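Local structure of ecto-NAD+ glycohydrolase (CD38 molecule) (Bos taurus, 3GC6) at residues 193-204 with 229-240; 51-60 with 120-129. The protein belongs to the ADP-ribosyl cyclase (CD38) family, whose fold joins a helical region to a parallel beta sheet and is held by several disulfides. The protein carries 1 engineered substitution. All blocks are in the same frame, centred on the assembly; numbering follows the deposited sequence.

In the fold
Interaction 2 comes first along the chain: residues 51-60 close the end of helix 44-55 against the loop 120-129, which leads from helix 110-115 toward strand 133-134. Interaction 1 follows, pairing 193-204 with 229-240, the last two strands of the four-stranded parallel sheet, with 231-239 outermost within the chain. Their centres lie 40 Å apart on opposite sides of the chain's centre, their nearest atoms are about 24 Å apart, and they share no helix or strand. All four segments belong to the ADP-ribosyl cyclase region of the chain, and each interaction includes a cysteine of a disulfide. Together they illustrate how one fold combines a helix-and-loop end with a sheet end.

Interaction 1: 193-204 with 229-240; sequences PQVELEAWLVHD and NVKFRCMDNLSR. With NAG (2-acetamido-2-deoxy-beta-D-glucopyranose), chain C.
In a beta-alpha-beta unit, Leu197, Ala199 and Leu201 of one parallel strand donate backbone N-H hydrogen bonds to Lys231 O, Arg233 O and Met235 O of the next. The N-H groups of Arg233 and Met235 return the pattern to Leu197 O and Ala199 O. One face of the sheet is charged and aromatic. In one of its two conformers, Arg233 bends at chi3 (-72°), bringing its guanidinium edge between two carboxylates in a salt-bridge network: NH1 and NH2 grip Glu196 OE1 end-on, at 3.0 and 3.2 Å, while the NH2 arm to Glu198 OE2 is weak. Met235, in one of two conformers, folds over Trp200, its CE 3.8 Å from the six-membered ring centroid in a CH-pi contact; Leu238 CD1 meets the ring's edge. On the other face, helix 216-227, the crossover between the strands, packs on Leu201 and Phe232. The Phe232 ring is edge-on here: Phe232 CE1 lies 3.5 Å from Leu197 CD2 and 3.6 Å from Ala199 CB. Past the corner at Asn237, Arg240 NE donates to Asp204 OD1 at 2.8 Å within a salt bridge, the oxygen in the guanidinium plane. Asp204 OD2 accepts from N2 of the glycan NAG at 2.9 Å.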
loop_
_atom_site.group_PDB
_atom_site.type_symbol
_atom_site.label_atom_id
_atom_site.label_comp_id
_atom_site.label_asym_id
_atom_site.label_seq_id
_atom_site.Cartn_x
_atom_site.Cartn_y
_atom_site.Cartn_z
ATOM N N PRO A 193 10.084 24.348 -16.878
ATOM C CA PRO A 193 10.437 24.827 -18.222
ATOM C C PRO A 193 10.709 23.682 -19.204
ATOM O O PRO A 193 11.183 22.607 -18.813
ATOM C CB PRO A 193 11.691 25.671 -17.982
ATOM C CG PRO A 193 11.519 26.141 -16.573
ATOM C CD PRO A 193 10.931 24.934 -15.835
ATOM N N GLN A 194 10.438 23.953 -20.482
ATOM C CA GLN A 194 10.765 23.036 -21.591
ATOM C C GLN A 194 9.935 21.755 -21.682
ATOM O O GLN A 194 10.216 20.897 -22.523
ATOM C CB GLN A 194 12.261 22.705 -21.614
ATOM C CG GLN A 194 13.082 23.946 -21.873
ATOM C CD GLN A 194 14.580 23.683 -21.959
ATOM O OE1 GLN A 194 15.003 22.725 -22.593
ATOM N NE2 GLN A 194 15.369 24.529 -21.337
ATOM N N VAL A 195 8.910 21.621 -20.842
ATOM C CA VAL A 195 7.878 20.626 -21.178
ATOM C C VAL A 195 7.143 21.090 -22.457
ATOM O O VAL A 195 7.384 22.196 -22.949
ATOM C CB VAL A 195 6.891 20.350 -20.011
ATOM C CG1 VAL A 195 7.660 19.996 -18.751
ATOM C CG2 VAL A 195 5.994 21.542 -19.758
ATOM N N GLU A 196 6.283 20.227 -23.001
ATOM C CA GLU A 196 5.451 20.613 -24.129
ATOM C C GLU A 196 4.020 20.530 -23.663
ATOM O O GLU A 196 3.639 19.593 -22.925
ATOM C CB GLU A 196 5.660 19.712 -25.352
ATOM C CG GLU A 196 7.138 19.636 -25.747
ATOM C CD GLU A 196 7.365 19.065 -27.123
ATOM O OE1 GLU A 196 6.370 18.720 -27.798
ATOM O OE2 GLU A 196 8.555 18.980 -27.518
ATOM N N LEU A 197 3.222 21.510 -24.046
ATOM C CA LEU A 197 1.845 21.525 -23.573
ATOM C C LEU A 197 0.882 21.527 -24.740
ATOM O O LEU A 197 1.018 22.345 -25.681
ATOM C CB LEU A 197 1.613 22.756 -22.676
ATOM C CG LEU A 197 0.233 22.894 -22.020
ATOM C CD1 LEU A 197 0.363 23.640 -20.667
ATOM C CD2 LEU A 197 -0.750 23.596 -22.945
ATOM N N GLU A 198 -0.085 20.617 -24.680
ATOM C CA GLU A 198 -1.175 20.608 -25.634
ATOM C C GLU A 198 -2.445 21.035 -24.929
ATOM O O GLU A 198 -2.810 20.479 -23.869
ATOM C CB GLU A 198 -1.427 19.208 -26.184
ATOM C CG GLU A 198 -0.289 18.602 -26.868
ATOM C CD GLU A 198 -0.602 17.168 -27.252
ATOM O OE1 GLU A 198 -1.758 16.708 -27.034
ATOM O OE2 GLU A 198 0.314 16.520 -27.766
ATOM N N ALA A 199 -3.131 22.009 -25.515
ATOM C CA ALA A 199 -4.432 22.441 -24.992
ATOM C C ALA A 199 -5.525 22.025 -25.958
ATOM O O ALA A 199 -5.368 22.134 -27.174
ATOM C CB ALA A 199 -4.465 23.926 -24.821
ATOM N N TRP A 200 -6.616 21.556 -25.382
ATOM C CA TRP A 200 -7.776 21.138 -26.129
ATOM C C TRP A 200 -8.956 21.981 -25.647
ATOM O O TRP A 200 -9.313 21.918 -24.463
ATOM C CB TRP A 200 -8.026 19.656 -25.820
ATOM C CG TRP A 200 -6.886 18.776 -26.284
ATOM C CD1 TRP A 200 -5.768 18.417 -25.572
ATOM C CD2 TRP A 200 -6.772 18.154 -27.565
ATOM N NE1 TRP A 200 -4.954 17.605 -26.353
ATOM C CE2 TRP A 200 -5.547 17.443 -27.581
ATOM C CE3 TRP A 200 -7.576 18.152 -28.709
ATOM C CZ2 TRP A 200 -5.120 16.713 -28.699
ATOM C CZ3 TRP A 200 -7.157 17.408 -29.825
ATOM C CH2 TRP A 200 -5.933 16.706 -29.805
ATOM N N LEU A 201 -9.560 22.791 -26.530
ATOM C CA LEU A 201 -10.719 23.592 -26.139
ATOM C C LEU A 201 -11.974 22.875 -26.633
ATOM O O LEU A 201 -12.196 22.806 -27.843
ATOM C CB LEU A 201 -10.666 24.999 -26.766
ATOM C CG LEU A 201 -9.781 26.018 -26.025
ATOM C CD1 LEU A 201 -8.325 25.594 -26.017
ATOM C CD2 LEU A 201 -9.936 27.389 -26.678
ATOM N N VAL A 202 -12.766 22.386 -25.692
ATOM C CA VAL A 202 -13.853 21.460 -25.992
ATOM C C VAL A 202 -15.178 22.152 -25.674
ATOM O O VAL A 202 -15.334 22.767 -24.621
ATOM C CB VAL A 202 -13.679 20.145 -25.164
ATOM C CG1 VAL A 202 -14.777 19.151 -25.559
ATOM C CG2 VAL A 202 -12.307 19.526 -25.454
ATOM N N HIS A 203 -16.136 22.072 -26.606
ATOM C CA HIS A 203 -17.405 22.748 -26.421
ATOM C C HIS A 203 -18.499 21.717 -26.217
ATOM O O HIS A 203 -18.337 20.532 -26.530
ATOM C CB HIS A 203 -17.758 23.658 -27.627
ATOM C CG HIS A 203 -17.977 22.922 -28.910
ATOM N ND1 HIS A 203 -19.153 22.252 -29.201
ATOM C CD2 HIS A 203 -17.166 22.738 -29.976
ATOM C CE1 HIS A 203 -19.050 21.688 -30.390
ATOM N NE2 HIS A 203 -17.854 21.966 -30.882
ATOM N N ASP A 204 -19.613 22.194 -25.688
ATOM C CA ASP A 204 -20.727 21.307 -25.409
ATOM C C ASP A 204 -21.497 20.913 -26.649
ATOM O O ASP A 204 -21.583 21.685 -27.593
ATOM C CB ASP A 204 -21.573 21.919 -24.319
ATOM C CG ASP A 204 -20.865 21.850 -22.983
ATOM O OD1 ASP A 204 -20.685 20.721 -22.486
ATOM O OD2 ASP A 204 -20.461 22.900 -22.453
ATOM N N ASN A 229 9.471 28.882 -21.640
ATOM C CA ASN A 229 10.067 28.087 -22.711
ATOM C C ASN A 229 9.362 26.747 -22.903
ATOM O O ASN A 229 9.996 25.714 -23.061
ATOM C CB ASN A 229 11.566 27.853 -22.433
ATOM C CG ASN A 229 12.348 27.477 -23.671
ATOM O OD1 ASN A 229 11.834 27.519 -24.797
ATOM N ND2 ASN A 229 13.623 27.108 -23.474
ATOM N N VAL A 230 8.032 26.794 -22.902
ATOM C CA VAL A 230 7.207 25.608 -23.084
ATOM C C VAL A 230 6.534 25.669 -24.456
ATOM O O VAL A 230 5.793 26.608 -24.745
ATOM C CB VAL A 230 6.163 25.550 -21.951
ATOM C CG1 VAL A 230 5.024 24.597 -22.291
ATOM C CG2 VAL A 230 6.821 25.152 -20.641
ATOM N N LYS A 231 6.795 24.672 -25.303
ATOM C CA LYS A 231 6.176 24.583 -26.627
ATOM C C LYS A 231 4.674 24.409 -26.429
ATOM O O LYS A 231 4.254 23.678 -25.544
ATOM C CB LYS A 231 6.716 23.379 -27.394
ATOM C CG LYS A 231 6.017 23.108 -28.721
ATOM C CD LYS A 231 6.967 22.455 -29.754
ATOM C CE LYS A 231 6.187 21.769 -30.905
ATOM N NZ LYS A 231 4.894 22.437 -31.253
ATOM N N PHE A 232 3.880 25.065 -27.264
ATOM C CA PHE A 232 2.428 25.069 -27.092
ATOM C C PHE A 232 1.743 24.659 -28.379
ATOM O O PHE A 232 2.023 25.232 -29.448
ATOM C CB PHE A 232 1.992 26.486 -26.679
ATOM C CG PHE A 232 0.524 26.652 -26.450
ATOM C CD1 PHE A 232 -0.188 25.730 -25.701
ATOM C CD2 PHE A 232 -0.141 27.758 -26.946
ATOM C CE1 PHE A 232 -1.562 25.914 -25.452
ATOM C CE2 PHE A 232 -1.516 27.938 -26.729
ATOM C CZ PHE A 232 -2.220 27.037 -25.979
ATOM N N ARG A 233 0.842 23.686 -28.290
ATOM C CA ARG A 233 0.002 23.305 -29.417
ATOM C C ARG A 233 -1.430 23.385 -28.930
ATOM O O ARG A 233 -1.753 22.810 -27.886
ATOM C CB ARG A 233 0.312 21.874 -29.868
ATOM C CG ARG A 233 1.691 21.691 -30.487
ATOM C CD ARG A 233 1.887 20.256 -30.972
ATOM N NE ARG A 233 2.047 19.311 -29.868
ATOM C CZ ARG A 233 3.167 19.183 -29.166
ATOM N NH1 ARG A 233 4.214 19.943 -29.455
ATOM N NH2 ARG A 233 3.234 18.308 -28.171
ATOM N N CYS A 234 -2.281 24.091 -29.676
ATOM C CA CYS A 234 -3.649 24.286 -29.280
ATOM C C CYS A 234 -4.624 23.759 -30.336
ATOM O O CYS A 234 -4.464 24.044 -31.536
ATOM C CB CYS A 234 -3.882 25.782 -29.008
ATOM S SG CYS A 234 -5.459 26.207 -28.309
ATOM N N MET A 235 -5.622 23.008 -29.875
ATOM C CA MET A 235 -6.618 22.385 -30.740
ATOM C C MET A 235 -8.015 22.761 -30.241
ATOM O O MET A 235 -8.265 22.718 -29.037
ATOM C CB MET A 235 -6.433 20.859 -30.701
ATOM C CG MET A 235 -5.227 20.294 -31.492
ATOM S SD MET A 235 -3.523 20.530 -30.901
ATOM C CE MET A 235 -3.641 19.995 -29.179
ATOM N N ASP A 236 -8.930 23.147 -31.140
ATOM C CA ASP A 236 -10.241 23.613 -30.727
ATOM C C ASP A 236 -11.329 23.103 -31.686
ATOM O O ASP A 236 -11.100 22.189 -32.470
ATOM C CB ASP A 236 -10.260 25.152 -30.642
ATOM C CG ASP A 236 -9.937 25.811 -31.986
ATOM O OD1 ASP A 236 -10.129 25.151 -33.021
ATOM O OD2 ASP A 236 -9.465 26.975 -32.015
ATOM N N ASN A 237 -12.506 23.688 -31.560
ATOM C CA ASN A 237 -13.670 23.339 -32.350
ATOM C C ASN A 237 -13.945 21.846 -32.302
ATOM O O ASN A 237 -14.096 21.200 -33.333
ATOM C CB ASN A 237 -13.508 23.825 -33.796
ATOM C CG ASN A 237 -14.854 23.976 -34.493
ATOM O OD1 ASN A 237 -15.901 24.052 -33.831
ATOM N ND2 ASN A 237 -14.837 24.004 -35.814
ATOM N N LEU A 238 -13.931 21.305 -31.087
ATOM C CA LEU A 238 -14.213 19.870 -30.849
ATOM C C LEU A 238 -15.320 19.739 -29.831
ATOM O O LEU A 238 -15.294 20.392 -28.789
ATOM C CB LEU A 238 -12.969 19.159 -30.241
ATOM C CG LEU A 238 -11.751 18.970 -31.126
ATOM C CD1 LEU A 238 -10.585 18.528 -30.250
ATOM C CD2 LEU A 238 -12.012 17.945 -32.227
ATOM N N SER A 239 -16.298 18.868 -30.097
ATOM C CA SER A 239 -17.289 18.544 -29.092
ATOM C C SER A 239 -16.662 17.567 -28.105
ATOM O O SER A 239 -15.588 16.997 -28.370
ATOM C CB SER A 239 -18.510 17.853 -29.747
ATOM O OG SER A 239 -18.107 16.599 -30.277
ATOM N N ARG A 240 -17.361 17.303 -27.005
ATOM C CA ARG A 240 -16.892 16.284 -26.066
ATOM C C ARG A 240 -16.614 14.931 -26.731
ATOM O O ARG A 240 -15.572 14.310 -26.503
ATOM C CB ARG A 240 -17.892 16.086 -24.929
ATOM C CG ARG A 240 -18.053 17.288 -24.033
ATOM C CD ARG A 240 -19.012 16.966 -22.893
ATOM N NE ARG A 240 -19.497 18.173 -22.230
ATOM C CZ ARG A 240 -19.346 18.421 -20.934
ATOM N NH1 ARG A 240 -18.728 17.544 -20.146
ATOM N NH2 ARG A 240 -19.824 19.551 -20.425
HETATM C C1 NAG C . -18.146 24.593 -19.586
HETATM C C2 NAG C . -18.471 23.100 -19.428
HETATM C C3 NAG C . -19.943 22.938 -19.005
HETATM C C4 NAG C . -20.369 23.870 -17.861
HETATM C C5 NAG C . -19.896 25.291 -18.153
HETATM C C6 NAG C . -20.175 26.273 -17.001
HETATM C C7 NAG C . -17.187 21.535 -20.821
HETATM C C8 NAG C . -16.955 21.014 -22.205
HETATM N N2 NAG C . -18.239 22.363 -20.675
HETATM O O3 NAG C . -20.221 21.587 -18.693
HETATM O O4 NAG C . -21.798 23.850 -17.716
HETATM O O5 NAG C . -18.495 25.252 -18.376
HETATM O O6 NAG C . -19.663 25.767 -15.785
HETATM O O7 NAG C . -16.448 21.196 -19.892
HETATM O O HOH W 1 14.599 26.904 -20.269
HETATM O O HOH W 2 9.109 22.859 -25.047
HETATM O O HOH W 3 -14.401 23.928 -29.080
HETATM O O HOH W 4 -17.433 20.375 -33.254
HETATM O O HOH W 5 -19.866 18.280 -26.395
#

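Interaction 2: 51-60 with 120-129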
loop_
_atom_site.group_PDB
_atom_site.type_symbol
_atom_site.label_atom_id
_atom_site.label_comp_id
_atom_site.label_asym_id
_atom_site.label_seq_id
_atom_site.Cartn_x
_atom_site.Cartn_y
_atom_site.Cartn_z
ATOM N N PHE A 51 -1.593 15.228 7.608
ATOM C CA PHE A 51 -2.649 16.087 7.056
ATOM C C PHE A 51 -3.316 16.837 8.207
ATOM O O PHE A 51 -3.474 18.075 8.172
ATOM C CB PHE A 51 -3.659 15.180 6.307
ATOM C CG PHE A 51 -4.398 15.873 5.189
ATOM C CD1 PHE A 51 -4.652 15.195 4.003
ATOM C CD2 PHE A 51 -4.840 17.181 5.316
ATOM C CE1 PHE A 51 -5.336 15.824 2.939
ATOM C CE2 PHE A 51 -5.525 17.812 4.258
ATOM C CZ PHE A 51 -5.767 17.126 3.069
ATOM N N MET A 52 -3.721 16.102 9.247
ATOM C CA MET A 52 -4.368 16.734 10.408
ATOM C C MET A 52 -3.446 17.743 11.091
ATOM O O MET A 52 -3.873 18.860 11.418
ATOM C CB MET A 52 -4.854 15.649 11.403
ATOM C CG MET A 52 -5.719 14.580 10.713
ATOM S SD MET A 52 -7.233 15.354 9.993
ATOM C CE MET A 52 -7.792 16.105 11.408
ATOM N N SER A 53 -2.189 17.354 11.279
ATOM C CA SER A 53 -1.218 18.212 11.970
ATOM C C SER A 53 -1.042 19.547 11.244
ATOM O O SER A 53 -0.849 20.591 11.871
ATOM C CB SER A 53 0.125 17.491 12.059
ATOM O OG SER A 53 0.103 16.571 13.141
ATOM N N ALA A 54 -1.139 19.507 9.920
ATOM C CA ALA A 54 -0.892 20.696 9.109
ATOM C C ALA A 54 -1.815 21.848 9.518
ATOM O O ALA A 54 -1.385 23.009 9.490
ATOM C CB ALA A 54 -1.072 20.386 7.640
ATOM N N PHE A 55 -3.063 21.553 9.889
ATOM C CA PHE A 55 -4.062 22.614 10.119
ATOM C C PHE A 55 -4.727 22.633 11.503
ATOM O O PHE A 55 -5.276 23.669 11.940
ATOM C CB PHE A 55 -5.148 22.622 9.006
ATOM C CG PHE A 55 -6.124 21.470 9.087
ATOM C CD1 PHE A 55 -7.338 21.607 9.749
ATOM C CD2 PHE A 55 -5.805 20.249 8.520
ATOM C CE1 PHE A 55 -8.233 20.546 9.846
ATOM C CE2 PHE A 55 -6.704 19.158 8.614
ATOM C CZ PHE A 55 -7.925 19.324 9.270
ATOM N N ILE A 56 -4.730 21.493 12.192
ATOM C CA ILE A 56 -5.501 21.407 13.438
ATOM C C ILE A 56 -4.972 22.374 14.498
ATOM O O ILE A 56 -3.758 22.492 14.663
ATOM C CB ILE A 56 -5.546 19.939 13.948
ATOM C CG1 ILE A 56 -6.510 19.100 13.097
ATOM C CG2 ILE A 56 -5.953 19.889 15.432
ATOM C CD1 ILE A 56 -7.979 19.407 13.380
ATOM N N SER A 57 -5.905 23.076 15.151
ATOM C CA SER A 57 -5.617 23.971 16.284
ATOM C C SER A 57 -4.896 25.252 15.867
ATOM O O SER A 57 -4.457 26.041 16.735
ATOM C CB SER A 57 -4.848 23.246 17.409
ATOM O OG SER A 57 -5.096 23.841 18.685
ATOM N N LYS A 58 -4.817 25.507 14.563
ATOM C CA LYS A 58 -4.153 26.707 14.069
ATOM C C LYS A 58 -5.175 27.769 13.657
ATOM O O LYS A 58 -6.350 27.458 13.423
ATOM C CB LYS A 58 -3.225 26.338 12.905
ATOM C CG LYS A 58 -2.120 25.395 13.327
ATOM C CD LYS A 58 -1.204 25.099 12.171
ATOM C CE LYS A 58 -0.268 24.016 12.572
ATOM N NZ LYS A 58 0.618 23.645 11.442
ATOM N N ASP A 59 -4.712 29.009 13.571
ATOM C CA ASP A 59 -5.517 30.136 13.073
ATOM C C ASP A 59 -5.964 29.766 11.653
ATOM O O ASP A 59 -5.129 29.596 10.756
ATOM C CB ASP A 59 -4.642 31.387 13.048
ATOM C CG ASP A 59 -5.403 32.638 12.599
ATOM O OD1 ASP A 59 -6.377 32.504 11.829
ATOM O OD2 ASP A 59 -5.030 33.752 13.057
ATOM N N PRO A 60 -7.280 29.607 11.440
ATOM C CA PRO A 60 -7.751 29.115 10.119
ATOM C C PRO A 60 -7.586 30.096 8.975
ATOM O O PRO A 60 -7.830 29.719 7.810
ATOM C CB PRO A 60 -9.230 28.760 10.348
ATOM C CG PRO A 60 -9.565 29.307 11.695
ATOM C CD PRO A 60 -8.348 29.673 12.455
ATOM N N TRP A 120 -12.250 21.350 5.041
ATOM C CA TRP A 120 -11.707 21.228 6.368
ATOM C C TRP A 120 -11.152 22.526 6.868
ATOM O O TRP A 120 -10.709 23.389 6.096
ATOM C CB TRP A 120 -10.616 20.160 6.406
ATOM C CG TRP A 120 -9.380 20.482 5.530
ATOM C CD1 TRP A 120 -8.241 21.108 5.917
ATOM C CD2 TRP A 120 -9.216 20.174 4.135
ATOM N NE1 TRP A 120 -7.345 21.208 4.859
ATOM C CE2 TRP A 120 -7.930 20.639 3.751
ATOM C CE3 TRP A 120 -10.028 19.564 3.175
ATOM C CZ2 TRP A 120 -7.440 20.497 2.462
ATOM C CZ3 TRP A 120 -9.533 19.407 1.892
ATOM C CH2 TRP A 120 -8.250 19.866 1.550
ATOM N N CYS A 121 -11.221 22.660 8.179
ATOM C CA CYS A 121 -10.568 23.761 8.891
ATOM C C CYS A 121 -10.568 23.403 10.374
ATOM O O CYS A 121 -11.353 22.543 10.810
ATOM C CB CYS A 121 -11.271 25.107 8.623
ATOM S SG CYS A 121 -12.988 25.269 9.305
ATOM N N GLY A 122 -9.697 24.064 11.131
ATOM C CA GLY A 122 -9.633 23.865 12.572
ATOM C C GLY A 122 -10.009 25.123 13.329
ATOM O O GLY A 122 -10.526 26.086 12.762
ATOM N N GLU A 123 -9.703 25.118 14.624
ATOM C CA GLU A 123 -10.107 26.204 15.509
ATOM C C GLU A 123 -8.993 26.293 16.559
ATOM O O GLU A 123 -8.586 25.277 17.089
ATOM C CB GLU A 123 -11.451 25.831 16.148
ATOM C CG GLU A 123 -11.858 26.698 17.340
ATOM C CD GLU A 123 -12.442 28.037 16.959
ATOM O OE1 GLU A 123 -12.437 28.431 15.766
ATOM O OE2 GLU A 123 -12.917 28.725 17.887
ATOM N N PRO A 124 -8.483 27.494 16.835
ATOM C CA PRO A 124 -7.397 27.581 17.833
ATOM C C PRO A 124 -7.881 27.055 19.191
ATOM O O PRO A 124 -9.021 27.289 19.579
ATOM C CB PRO A 124 -7.080 29.073 17.885
ATOM C CG PRO A 124 -7.464 29.571 16.499
ATOM C CD PRO A 124 -8.714 28.769 16.145
ATOM N N GLY A 125 -7.039 26.273 19.859
ATOM C CA GLY A 125 -7.396 25.689 21.166
ATOM C C GLY A 125 -8.269 24.441 21.115
ATOM O O GLY A 125 -8.715 23.916 22.165
ATOM N N SER A 126 -8.509 23.954 19.898
ATOM C CA SER A 126 -9.306 22.752 19.691
ATOM C C SER A 126 -8.510 21.706 18.910
ATOM O O SER A 126 -7.769 22.052 17.965
ATOM C CB SER A 126 -10.584 23.088 18.911
ATOM O OG SER A 126 -11.279 21.911 18.542
ATOM N N SER A 127 -8.680 20.439 19.279
ATOM C CA SER A 127 -8.030 19.332 18.589
ATOM C C SER A 127 -8.896 18.781 17.456
ATOM O O SER A 127 -8.514 17.813 16.801
ATOM C CB SER A 127 -7.749 18.204 19.583
ATOM O OG SER A 127 -8.951 17.819 20.213
ATOM N N ASP A 128 -10.057 19.402 17.227
ATOM C CA ASP A 128 -11.035 18.873 16.288
ATOM C C ASP A 128 -11.224 19.760 15.057
ATOM O O ASP A 128 -10.887 20.933 15.067
ATOM C CB ASP A 128 -12.395 18.789 16.962
ATOM C CG ASP A 128 -12.454 17.729 18.022
ATOM O OD1 ASP A 128 -12.035 16.589 17.743
ATOM O OD2 ASP A 128 -12.948 18.057 19.112
ATOM N N LEU A 129 -11.779 19.179 14.001
ATOM C CA LEU A 129 -12.217 20.002 12.881
ATOM C C LEU A 129 -13.383 20.878 13.293
ATOM O O LEU A 129 -14.148 20.517 14.178
ATOM C CB LEU A 129 -12.606 19.138 11.682
ATOM C CG LEU A 129 -11.397 18.538 10.911
ATOM C CD1 LEU A 129 -10.992 17.193 11.521
ATOM C CD2 LEU A 129 -11.734 18.334 9.453
HETATM O O HOH W 6 -7.106 25.615 11.547
HETATM O O HOH W 7 -8.707 22.583 15.448
#
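Aromatic contacts join Phe51 and Phe55, a helical turn apart, to Trp120. Phe51 turns its edge to one face of the indole in a T-shaped pair, the planes at 88° and Phe51 CE2 3.7 Å from Trp120 CE2. Trp120 in turn points an edge at Phe55, placing CD1 over the centre of that ring, 3.7 Å from Phe55 CE2, with the planes tilted by 51°. Chi1 of 73° puts Phe55 CG between its own backbone N and carbonyl carbon, and the ring's rim meets Gly122 N and Leu129 CG. Phe20 and Phe149 extend the cluster, and Tyr68 OH is hydrogen-bonded to Trp120 NE1. Among the aliphatic contacts, Ile56 CD1 lies against the Asp128 backbone, and the Pro60 and Pro124 rings approach through their CD atoms, 3.8 Å apart. Polar links are mostly mediated by water: one water donates to Phe55 O and Lys58 O, each at 2.7 Å; a second accepts from Ser57 N and Glu123 N. Gly125 N gives a weak hydrogen bond to Ser57 OG at 3.3 Å. Two type II beta turns, Phe55-Lys58 and Glu123-Ser126, meet beside an aromatic cluster where a helix ends against a loop tied to strand 133-134 by the Cys121-Cys134 disulfide.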